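Local atomic coordinates of lactaldehyde dehydrogenase (Methanocaldococcus jannaschii, PDB entry 3PQA), a protein that oxidises lactaldehyde to lactate with NAD, which it prefers over NADP, in the biosynthesis of coenzyme F420, acting as a homotetramer. Residues B[17-22]-B[314-319]; B[81-86]-B[168-173]. All blocks are in the same frame, centred on the assembly; numbering follows the deposited sequence.

Interaction 1: B[17-22]-B[314-319]; sequences INPYSL and VGPLIS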
ATOM      1  N   ILE B  17     -15.426  34.099 -27.155  1.00 16.86           N
ATOM      2  CA  ILE B  17     -15.605  33.866 -28.591  1.00 17.45           C
ATOM      3  C   ILE B  17     -15.996  32.424 -28.916  1.00 16.96           C
ATOM      4  O   ILE B  17     -15.501  31.478 -28.292  1.00 17.31           O
ATOM      5  CB  ILE B  17     -14.309  34.245 -29.377  1.00 18.76           C
ATOM      6  CG1 ILE B  17     -13.837  35.665 -29.022  1.00 19.44           C
ATOM      7  CG2 ILE B  17     -14.503  34.116 -30.889  1.00 19.48           C
ATOM      8  CD1 ILE B  17     -14.812  36.777 -29.377  1.00 18.90           C
ATOM      9  N   ASN B  18     -16.895  32.259 -29.882  1.00 16.10           N
ATOM     10  CA  ASN B  18     -17.143  30.942 -30.482  1.00 16.35           C
ATOM     11  C   ASN B  18     -16.063  30.726 -31.542  1.00 16.85           C
ATOM     12  O   ASN B  18     -16.003  31.491 -32.504  1.00 16.75           O
ATOM     13  CB  ASN B  18     -18.552  30.930 -31.098  1.00 17.30           C
ATOM     14  CG  ASN B  18     -18.887  29.635 -31.846  1.00 16.48           C
ATOM     15  OD1 ASN B  18     -18.024  28.979 -32.432  1.00 17.37           O
ATOM     16  ND2 ASN B  18     -20.173  29.299 -31.863  1.00 17.38           N
ATOM     17  N   PRO B  19     -15.187  29.707 -31.374  1.00 17.53           N
ATOM     18  CA  PRO B  19     -14.052  29.635 -32.307  1.00 17.95           C
ATOM     19  C   PRO B  19     -14.415  29.212 -33.734  1.00 18.16           C
ATOM     20  O   PRO B  19     -13.582  29.358 -34.636  1.00 18.16           O
ATOM     21  CB  PRO B  19     -13.109  28.607 -31.665  1.00 18.12           C
ATOM     22  CG  PRO B  19     -13.980  27.795 -30.778  1.00 18.12           C
ATOM     23  CD  PRO B  19     -15.095  28.685 -30.308  1.00 17.94           C
ATOM     24  N   TYR B  20     -15.629  28.693 -33.928  1.00 18.83           N
ATOM     25  CA  TYR B  20     -16.080  28.271 -35.252  1.00 19.95           C
ATOM     26  C   TYR B  20     -16.672  29.438 -36.043  1.00 20.68           C
ATOM     27  O   TYR B  20     -16.346  29.626 -37.212  1.00 20.89           O
ATOM     28  CB  TYR B  20     -17.083  27.117 -35.179  1.00 20.87           C
ATOM     29  CG  TYR B  20     -17.469  26.598 -36.552  1.00 22.08           C
ATOM     30  CD1 TYR B  20     -16.601  25.771 -37.271  1.00 21.04           C
ATOM     31  CD2 TYR B  20     -18.685  26.952 -37.143  1.00 21.03           C
ATOM     32  CE1 TYR B  20     -16.939  25.293 -38.538  1.00 22.19           C
ATOM     33  CE2 TYR B  20     -19.031  26.484 -38.420  1.00 22.16           C
ATOM     34  CZ  TYR B  20     -18.151  25.648 -39.103  1.00 21.15           C
ATOM     35  OH  TYR B  20     -18.458  25.163 -40.360  1.00 22.22           O
ATOM     36  N   SER B  21     -17.536  30.214 -35.397  1.00 20.62           N
ATOM     37  CA  SER B  21     -18.219  31.334 -36.053  1.00 20.46           C
ATOM     38  C   SER B  21     -17.480  32.654 -35.851  1.00 20.68           C
ATOM     39  O   SER B  21     -17.700  33.618 -36.592  1.00 21.02           O
ATOM     40  CB  SER B  21     -19.652  31.456 -35.531  1.00 20.73           C
ATOM     41  OG  SER B  21     -19.665  31.887 -34.177  1.00 21.55           O
ATOM     42  N   LEU B  22     -16.614  32.688 -34.840  1.00 21.21           N
ATOM     43  CA  LEU B  22     -15.878  33.896 -34.433  1.00 22.22           C
ATOM     44  C   LEU B  22     -16.782  34.983 -33.837  1.00 22.40           C
ATOM     45  O   LEU B  22     -16.337  36.104 -33.573  1.00 22.32           O
ATOM     46  CB  LEU B  22     -14.975  34.417 -35.564  1.00 23.44           C
ATOM     47  CG  LEU B  22     -14.001  33.359 -36.110  1.00 23.29           C
ATOM     48  CD1 LEU B  22     -13.182  33.925 -37.268  1.00 23.63           C
ATOM     49  CD2 LEU B  22     -13.090  32.789 -35.015  1.00 23.57           C
ATOM     50  N   VAL B 314     -13.749  16.731 -36.746  1.00 17.28           N
ATOM     51  CA  VAL B 314     -12.727  17.738 -36.435  1.00 16.64           C
ATOM     52  C   VAL B 314     -13.312  19.148 -36.504  1.00 16.21           C
ATOM     53  O   VAL B 314     -13.773  19.586 -37.566  1.00 16.41           O
ATOM     54  CB  VAL B 314     -11.521  17.653 -37.428  1.00 16.61           C
ATOM     55  CG1 VAL B 314     -10.438  18.690 -37.080  1.00 16.48           C
ATOM     56  CG2 VAL B 314     -10.947  16.255 -37.446  1.00 16.48           C
ATOM     57  N   GLY B 315     -13.299  19.846 -35.369  1.00 15.41           N
ATOM     58  CA  GLY B 315     -13.723  21.246 -35.317  1.00 14.89           C
ATOM     59  C   GLY B 315     -12.556  22.210 -35.467  1.00 14.28           C
ATOM     60  O   GLY B 315     -11.438  21.804 -35.822  1.00 14.61           O
ATOM     61  N   PRO B 316     -12.796  23.500 -35.192  1.00 14.85           N
ATOM     62  CA  PRO B 316     -11.749  24.499 -35.365  1.00 15.46           C
ATOM     63  C   PRO B 316     -10.697  24.482 -34.244  1.00 15.95           C
ATOM     64  O   PRO B 316     -10.935  23.915 -33.164  1.00 15.90           O
ATOM     65  CB  PRO B 316     -12.528  25.806 -35.287  1.00 15.58           C
ATOM     66  CG  PRO B 316     -13.620  25.496 -34.291  1.00 16.11           C
ATOM     67  CD  PRO B 316     -14.023  24.078 -34.607  1.00 15.48           C
ATOM     68  N   LEU B 317      -9.556  25.106 -34.516  1.00 16.33           N
ATOM     69  CA  LEU B 317      -8.599  25.464 -33.473  1.00 16.69           C
ATOM     70  C   LEU B 317      -9.177  26.593 -32.614  1.00 16.38           C
ATOM     71  O   LEU B 317     -10.144  27.252 -33.006  1.00 16.04           O
ATOM     72  CB  LEU B 317      -7.253  25.865 -34.082  1.00 17.31           C
ATOM     73  CG  LEU B 317      -6.563  24.782 -34.925  1.00 17.48           C
ATOM     74  CD1 LEU B 317      -5.241  25.297 -35.462  1.00 17.36           C
ATOM     75  CD2 LEU B 317      -6.346  23.511 -34.096  1.00 17.33           C
ATOM     76  N   ILE B 318      -8.584  26.814 -31.444  1.00 16.11           N
ATOM     77  CA  ILE B 318      -9.205  27.672 -30.436  1.00 16.42           C
ATOM     78  C   ILE B 318      -9.226  29.157 -30.813  1.00 16.92           C
ATOM     79  O   ILE B 318     -10.004  29.923 -30.245  1.00 17.04           O
ATOM     80  CB  ILE B 318      -8.543  27.491 -29.053  1.00 16.30           C
ATOM     81  CG1 ILE B 318      -9.452  28.048 -27.943  1.00 17.61           C
ATOM     82  CG2 ILE B 318      -7.158  28.148 -29.046  1.00 17.64           C
ATOM     83  CD1 ILE B 318     -10.845  27.371 -27.837  1.00 16.20           C
ATOM     84  N   SER B 319      -8.372  29.557 -31.754  1.00 17.74           N
ATOM     85  CA  SER B 319      -8.303  30.952 -32.191  1.00 18.64           C
ATOM     86  C   SER B 319      -7.737  31.052 -33.597  1.00 19.64           C
ATOM     87  O   SER B 319      -6.988  30.167 -34.041  1.00 19.33           O
ATOM     88  CB  SER B 319      -7.436  31.781 -31.234  1.00 18.37           C
ATOM     89  OG  SER B 319      -6.055  31.511 -31.425  1.00 18.09           O
TER

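Interaction 2: B[81-86]-B[168-173]; sequences AIDAGK and KAPLVC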
ATOM      1  N   ALA B  81     -18.982  22.586 -27.098  1.00 14.24           N
ATOM      2  CA  ALA B  81     -19.007  22.687 -28.557  1.00 14.25           C
ATOM      3  C   ALA B  81     -18.911  24.140 -29.001  1.00 14.60           C
ATOM      4  O   ALA B  81     -18.093  24.485 -29.856  1.00 15.06           O
ATOM      5  CB  ALA B  81     -20.265  22.039 -29.115  1.00 14.31           C
ATOM      6  N   ILE B  82     -19.737  24.987 -28.397  1.00 15.36           N
ATOM      7  CA  ILE B  82     -19.842  26.389 -28.784  1.00 16.59           C
ATOM      8  C   ILE B  82     -18.625  27.218 -28.352  1.00 16.08           C
ATOM      9  O   ILE B  82     -18.122  28.035 -29.125  1.00 15.81           O
ATOM     10  CB  ILE B  82     -21.186  26.994 -28.255  1.00 18.63           C
ATOM     11  CG1 ILE B  82     -22.369  26.357 -28.997  1.00 19.50           C
ATOM     12  CG2 ILE B  82     -21.223  28.514 -28.401  1.00 19.56           C
ATOM     13  CD1 ILE B  82     -23.720  26.521 -28.290  1.00 19.00           C
ATOM     14  N   ASP B  83     -18.147  26.987 -27.128  1.00 15.28           N
ATOM     15  CA  ASP B  83     -17.114  27.827 -26.517  1.00 15.13           C
ATOM     16  C   ASP B  83     -15.702  27.320 -26.812  1.00 14.10           C
ATOM     17  O   ASP B  83     -14.813  28.104 -27.141  1.00 14.28           O
ATOM     18  CB  ASP B  83     -17.377  27.920 -24.998  1.00 15.88           C
ATOM     19  CG  ASP B  83     -16.485  28.924 -24.279  1.00 16.82           C
ATOM     20  OD1 ASP B  83     -15.874  29.800 -24.915  1.00 15.99           O
ATOM     21  OD2 ASP B  83     -16.410  28.837 -23.028  1.00 16.03           O
ATOM     22  N   ALA B  84     -15.501  26.010 -26.682  1.00 13.39           N
ATOM     23  CA  ALA B  84     -14.191  25.402 -26.900  1.00 12.57           C
ATOM     24  C   ALA B  84     -14.013  24.874 -28.325  1.00 11.95           C
ATOM     25  O   ALA B  84     -12.922  24.447 -28.696  1.00 11.99           O
ATOM     26  CB  ALA B  84     -13.941  24.276 -25.866  1.00 12.38           C
ATOM     27  N   GLY B  85     -15.082  24.907 -29.116  1.00 12.54           N
ATOM     28  CA  GLY B  85     -15.041  24.362 -30.480  1.00 13.30           C
ATOM     29  C   GLY B  85     -14.940  22.851 -30.539  1.00 13.82           C
ATOM     30  O   GLY B  85     -14.480  22.294 -31.531  1.00 14.08           O
ATOM     31  N   LYS B  86     -15.378  22.183 -29.473  1.00 14.03           N
ATOM     32  CA  LYS B  86     -15.194  20.741 -29.338  1.00 14.45           C
ATOM     33  C   LYS B  86     -16.349  19.989 -29.969  1.00 14.05           C
ATOM     34  O   LYS B  86     -17.492  20.186 -29.580  1.00 14.19           O
ATOM     35  CB  LYS B  86     -15.067  20.367 -27.853  1.00 15.43           C
ATOM     36  CG  LYS B  86     -14.860  18.865 -27.627  1.00 16.26           C
ATOM     37  CD  LYS B  86     -14.476  18.568 -26.174  1.00 15.80           C
ATOM     38  CE  LYS B  86     -13.129  19.184 -25.855  1.00 16.37           C
ATOM     39  NZ  LYS B  86     -12.439  18.505 -24.723  1.00 16.03           N
ATOM     40  N   LYS B 168     -10.079  31.444 -22.922  1.00 15.47           N
ATOM     41  CA  LYS B 168     -10.373  30.971 -24.273  1.00 16.93           C
ATOM     42  C   LYS B 168     -11.609  30.077 -24.317  1.00 16.09           C
ATOM     43  O   LYS B 168     -12.220  29.915 -25.366  1.00 16.61           O
ATOM     44  CB  LYS B 168      -9.162  30.242 -24.842  1.00 19.86           C
ATOM     45  CG  LYS B 168      -8.049  31.180 -25.237  1.00 20.82           C
ATOM     46  CD  LYS B 168      -6.770  30.421 -25.493  1.00 20.78           C
ATOM     47  CE  LYS B 168      -5.590  31.372 -25.535  1.00 21.14           C
ATOM     48  NZ  LYS B 168      -4.374  30.560 -25.350  1.00 21.32           N
ATOM     49  N   ALA B 169     -11.966  29.491 -23.173  1.00 14.55           N
ATOM     50  CA  ALA B 169     -13.183  28.685 -23.060  1.00 13.26           C
ATOM     51  C   ALA B 169     -13.685  28.620 -21.618  1.00 13.34           C
ATOM     52  O   ALA B 169     -13.767  27.544 -21.049  1.00 13.98           O
ATOM     53  CB  ALA B 169     -12.962  27.264 -23.622  1.00 13.21           C
ATOM     54  N   PRO B 170     -14.050  29.781 -21.039  1.00 13.42           N
ATOM     55  CA  PRO B 170     -14.415  29.868 -19.618  1.00 13.40           C
ATOM     56  C   PRO B 170     -15.853  29.456 -19.267  1.00 13.37           C
ATOM     57  O   PRO B 170     -16.147  29.229 -18.094  1.00 13.37           O
ATOM     58  CB  PRO B 170     -14.219  31.360 -19.314  1.00 13.81           C
ATOM     59  CG  PRO B 170     -14.584  32.040 -20.603  1.00 14.46           C
ATOM     60  CD  PRO B 170     -14.179  31.087 -21.720  1.00 13.81           C
ATOM     61  N   LEU B 171     -16.741  29.354 -20.255  1.00 13.98           N
ATOM     62  CA  LEU B 171     -18.176  29.257 -19.929  1.00 14.78           C
ATOM     63  C   LEU B 171     -18.580  27.979 -19.188  1.00 14.48           C
ATOM     64  O   LEU B 171     -19.430  28.011 -18.281  1.00 14.25           O
ATOM     65  CB  LEU B 171     -19.060  29.499 -21.157  1.00 16.09           C
ATOM     66  CG  LEU B 171     -18.877  30.849 -21.867  1.00 16.80           C
ATOM     67  CD1 LEU B 171     -19.884  30.982 -22.997  1.00 16.24           C
ATOM     68  CD2 LEU B 171     -18.985  32.039 -20.896  1.00 16.21           C
ATOM     69  N   VAL B 172     -17.948  26.864 -19.534  1.00 14.25           N
ATOM     70  CA  VAL B 172     -18.273  25.635 -18.836  1.00 14.55           C
ATOM     71  C   VAL B 172     -17.803  25.719 -17.380  1.00 13.37           C
ATOM     72  O   VAL B 172     -18.427  25.125 -16.510  1.00 13.75           O
ATOM     73  CB  VAL B 172     -17.751  24.367 -19.546  1.00 16.79           C
ATOM     74  CG1 VAL B 172     -16.280  24.107 -19.227  1.00 18.50           C
ATOM     75  CG2 VAL B 172     -18.618  23.169 -19.181  1.00 18.50           C
ATOM     76  N   CYS B 173     -16.720  26.467 -17.133  1.00 12.80           N
ATOM     77  CA  CYS B 173     -16.174  26.657 -15.777  1.00 12.97           C
ATOM     78  C   CYS B 173     -17.065  27.540 -14.928  1.00 13.12           C
ATOM     79  O   CYS B 173     -17.187  27.324 -13.714  1.00 13.57           O
ATOM     80  CB  CYS B 173     -14.768  27.243 -15.843  1.00 13.74           C
ATOM     81  SG  CYS B 173     -13.621  26.084 -16.612  1.00 16.05           S
TER
HETATM   82  O   HOH W   1     -16.277  26.433 -21.828  1.00 16.67           O

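Interaction 1: B[17-22]-B[314-319]
P19 and Y20, in the turn between strands 14-17 and 24-28, form a buried, apolar packing contact with P316 to I318 in the loop before helix 320-335, and no hydrogen bond ties the two segments. P19 is its main wedge: its CB is directed at the other loop and lies 3.5 Å from the carbonyl O of L317. The distance from P19 CB to I318 O is 3.7 Å. Proline suits the place because its compact, rigid ring offers a fixed apolar surface and holds phi near the value the turn needs. P316 answers from the other loop. Its CG comes to 3.8 Å from the backbone N of Y20 and 3.9 Å from Y20 CB. The two side chains cross at about a right angle, with P316 CD at the edge of the phenol ring, near the ring plane. With CG of Y20 anti to the backbone N (chi1 -175°), the ring is carried past P316 CD to N306 and P307. I318 adds a looser touch, its CD1 reaching P19 CG at 4.3 Å, while its backbone N is held by the side chain of Q273.

The turn is stiffened from within. OD1 of N18 accepts the N-H of Y20 at 2.8 Å, in the carbonyl plane, and also that of S21 at 3.2 Å, from well above that plane. Asparagine suits this place because its short amide reaches forward to the N-H groups two and three residues on. The backbone N of L22 closes the turn onto the carbonyl O of N18. On the other side, S319 is the N-cap of helix 320-335, its OG taking the N-H of H322. The arrangement is thus an Asx turn, extended to an Asx motif, in a β-hairpin connection that seats its proline against the loop leading into a capped helix.

Interaction 2: B[81-86]-B[168-173]
With chi1 at -172°, CG of D83 lies anti to the backbone N, and the carboxylate leaves the last turn of helix 73-84 to meet the start of helix 171-186. L171 has its CG beside its own backbone N (chi1 -58°), which sets that atom 3.4 Å from D83 OD2. The polar link is the N-H of L171, which bonds to D83 OD2 at 2.8 Å and 158° and arrives nearly in line with the C-O bond. A bridging water adds a second grip: it donates to D83 OD2 at 2.7 Å and to the carbonyl O of A169, and accepts the N-H of V172. One acid thus engages two amides at the beginning of a helix, one directly and one through water, and the helix's positive end would be expected to steady its negative charge.

The N of P170 carries no hydrogen, so it makes no bond to the carboxylate; the ring CD of P170 lies 3.4 Å from D83 OD2. A169 lies over one face of the carboxylate, its CA 3.5 Å from D83 OD1, and the side chain of L171 over the opposite face. Next to this, A84 and A169 meet through their methyl groups, CB to CB 3.9 Å, small side chains that let the backbones come close. The exposed side chain of K168 lies about 8 Å from that of S222, in the probable NAD site. V16 of strand 14-17 touches D83, P170 and L171, L171 also packs on I25 of strand 24-28, and V172 lies against L76, I79 and L80 of helix 73-84.

From the N terminus, the chain first forms the hairpin of strands 14-17 and 24-28, whose turn belongs to interaction 1. It next runs through helix 73-84 and, after the 81 residues between 86 and 168, returns at 168-173 to close interaction 2. Much later, at 314-319, the chain comes back to the hairpin turn and closes interaction 1, so the smaller loop is nested inside the larger. The two sites adjoin, with centres 9 Å apart: P19 CD lies 3.2 Å from the carbonyl O of D83. Together they join the N-terminal hairpin and helix 73-84 both to helix 171-186 and to the approach to helix 320-335.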